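PDB 3BB8: CDP-4-keto-6-deoxy-D-glucose-3-dehydrase from Yersinia pseudotuberculosis, which probably catalyses, with a pyridoxal 5'-phosphate cofactor, the C-3 dehydration of CDP-4-keto-6-deoxy-D-glucose during lipopolysaccharide sugar biosynthesis. Local coordinates for residues Leu171-Glu176 / Ser198-Lys203. The protein carries 1 engineered substitution. Sequence-based numbering, arbitrary orientation.
Sequences LFDLAE and STYDGK
Where Leu-171 and Tyr-200 approach, their CA atoms 6.8 Å apart, the loop leading into helix 174-184 faces the beta hairpin whose two strands are joined by a type I' turn from Tyr-200 to Lys-203. In this member of the aspartate aminotransferase fold, the pair illustrates how one aromatic residue can fasten a small hairpin to the N-terminus of a helix. The site is near the cofactor but not in its pocket, the side chain of Phe-172 being about 10 Å from the bound pyridoxal-5'-phosphate. Tyr-200 CG stands anti to the backbone N (chi1 178°), and the ring beyond it lies against the first helical turn. Leu-174 CB sits over one ring face, a CH-pi contact 3.6 Å from the Tyr-200 ring centroid, while Leu-174 CD1 reaches back to Tyr-200 CB at 3.5 Å. Leu-171 CB is at the ring edge, and Leu-171 CD1 packs on Ser-198 CB at 4.0 Å, just ahead of the strand. The hydroxyl of Ser-198 is occupied elsewhere, at Gly-169 O and Ser-343 N, and strand 340-341 pairs with strand 199-200, extending the hairpin to a three-stranded sheet. Asp-173 is the N-cap of the helix: its OD1 accepts from Glu-176 N at 3.1 Å, the donor lying above the carboxylate plane. The phenol reaches this same helix end, with Asp-173 OD1 3.2 Å from Tyr-200 OH. A second first-turn amide is bound by the tyrosine hydroxyl, as Ala-175 N donates to Tyr-200 OH over 3.2 Å at an N-H...O angle of 159°.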
loop_
_atom_site.group_PDB
_atom_site.type_symbol
_atom_site.label_atom_id
_atom_site.label_comp_id
_atom_site.label_asym_id
_atom_site.label_seq_id
_atom_site.Cartn_x
_atom_site.Cartn_y
_atom_site.Cartn_z
ATOM N N LEU A 171 26.436 -5.063 5.055
ATOM C CA LEU A 171 26.440 -3.607 4.970
ATOM C C LEU A 171 27.385 -3.122 3.875
ATOM O O LEU A 171 28.506 -3.614 3.745
ATOM C CB LEU A 171 26.836 -2.993 6.314
ATOM C CG LEU A 171 25.965 -3.371 7.514
ATOM C CD1 LEU A 171 26.496 -4.627 8.189
ATOM C CD2 LEU A 171 25.884 -2.220 8.504
ATOM N N PHE A 172 26.924 -2.155 3.089
ATOM C CA PHE A 172 27.796 -1.435 2.167
ATOM C C PHE A 172 28.732 -0.494 2.918
ATOM O O PHE A 172 28.573 -0.271 4.118
ATOM C CB PHE A 172 26.968 -0.652 1.147
ATOM C CG PHE A 172 26.131 0.438 1.754
ATOM C CD1 PHE A 172 26.706 1.635 2.145
ATOM C CD2 PHE A 172 24.769 0.265 1.934
ATOM C CE1 PHE A 172 25.938 2.640 2.704
ATOM C CE2 PHE A 172 23.996 1.265 2.493
ATOM C CZ PHE A 172 24.582 2.454 2.878
ATOM N N ASP A 173 29.707 0.058 2.203
ATOM C CA ASP A 173 30.787 0.809 2.829
ATOM C C ASP A 173 30.305 2.177 3.301
ATOM O O ASP A 173 30.540 3.190 2.641
ATOM C CB ASP A 173 31.961 0.970 1.862
ATOM C CG ASP A 173 33.157 1.646 2.503
ATOM O OD1 ASP A 173 32.988 2.263 3.576
ATOM O OD2 ASP A 173 34.266 1.561 1.934
ATOM N N LEU A 174 29.631 2.200 4.446
ATOM C CA LEU A 174 29.027 3.426 4.956
ATOM C C LEU A 174 30.026 4.574 5.069
ATOM O O LEU A 174 29.708 5.730 4.753
ATOM C CB LEU A 174 28.372 3.160 6.315
ATOM C CG LEU A 174 26.921 2.671 6.240
ATOM C CD1 LEU A 174 26.486 2.121 7.585
ATOM C CD2 LEU A 174 26.020 3.820 5.810
ATOM N N ALA A 175 31.235 4.250 5.513
ATOM C CA ALA A 175 32.283 5.245 5.666
ATOM C C ALA A 175 32.483 6.022 4.372
ATOM O O ALA A 175 32.447 7.254 4.369
ATOM C CB ALA A 175 33.581 4.570 6.076
ATOM N N GLU A 176 32.687 5.305 3.269
ATOM C CA GLU A 176 32.895 5.962 1.984
ATOM C C GLU A 176 31.623 6.629 1.466
ATOM O O GLU A 176 31.674 7.754 0.960
ATOM C CB GLU A 176 33.417 4.962 0.947
ATOM C CG GLU A 176 33.641 5.545 -0.453
ATOM C CD GLU A 176 34.588 6.746 -0.472
ATOM O OE1 GLU A 176 35.170 7.083 0.588
ATOM O OE2 GLU A 176 34.754 7.354 -1.555
ATOM N N SER A 198 21.370 -5.253 11.458
ATOM C CA SER A 198 22.727 -5.118 10.969
ATOM C C SER A 198 23.361 -3.873 11.554
ATOM O O SER A 198 22.715 -2.832 11.675
ATOM C CB SER A 198 22.747 -5.029 9.438
ATOM O OG SER A 198 22.517 -6.298 8.847
ATOM N N THR A 199 24.635 -3.986 11.915
ATOM C CA THR A 199 25.368 -2.865 12.476
ATOM C C THR A 199 26.628 -2.623 11.656
ATOM O O THR A 199 27.151 -3.532 11.016
ATOM C CB THR A 199 25.773 -3.135 13.945
ATOM O OG1 THR A 199 26.749 -4.183 13.991
ATOM C CG2 THR A 199 24.564 -3.558 14.757
ATOM N N TYR A 200 27.094 -1.382 11.666
ATOM C CA TYR A 200 28.301 -0.995 10.954
ATOM C C TYR A 200 29.045 -0.043 11.872
ATOM O O TYR A 200 28.541 1.030 12.203
ATOM C CB TYR A 200 27.959 -0.292 9.639
ATOM C CG TYR A 200 29.166 0.190 8.861
ATOM C CD1 TYR A 200 29.865 1.332 9.251
ATOM C CD2 TYR A 200 29.610 -0.496 7.728
ATOM C CE1 TYR A 200 30.977 1.783 8.528
ATOM C CE2 TYR A 200 30.719 -0.059 7.000
ATOM C CZ TYR A 200 31.398 1.081 7.402
ATOM O OH TYR A 200 32.476 1.535 6.667
ATOM N N ASP A 201 30.239 -0.444 12.295
ATOM C CA ASP A 201 31.038 0.382 13.186
ATOM C C ASP A 201 30.280 0.477 14.508
ATOM O O ASP A 201 30.355 1.481 15.211
ATOM C CB ASP A 201 31.238 1.772 12.564
ATOM C CG ASP A 201 32.326 2.573 13.250
ATOM O OD1 ASP A 201 33.435 2.028 13.433
ATOM O OD2 ASP A 201 32.079 3.749 13.596
ATOM N N GLY A 202 29.534 -0.581 14.822
ATOM C CA GLY A 202 28.759 -0.627 16.052
ATOM C C GLY A 202 27.406 0.068 16.019
ATOM O O GLY A 202 26.568 -0.170 16.888
ATOM N N LYS A 203 27.184 0.913 15.015
ATOM C CA LYS A 203 25.932 1.664 14.883
ATOM C C LYS A 203 24.880 0.962 14.007
ATOM O O LYS A 203 25.155 0.579 12.867
ATOM C CB LYS A 203 26.244 3.061 14.326
ATOM C CG LYS A 203 25.055 4.010 14.218
ATOM C CD LYS A 203 25.479 5.343 13.596
ATOM C CE LYS A 203 24.322 6.331 13.513
ATOM N NZ LYS A 203 23.687 6.578 14.843
#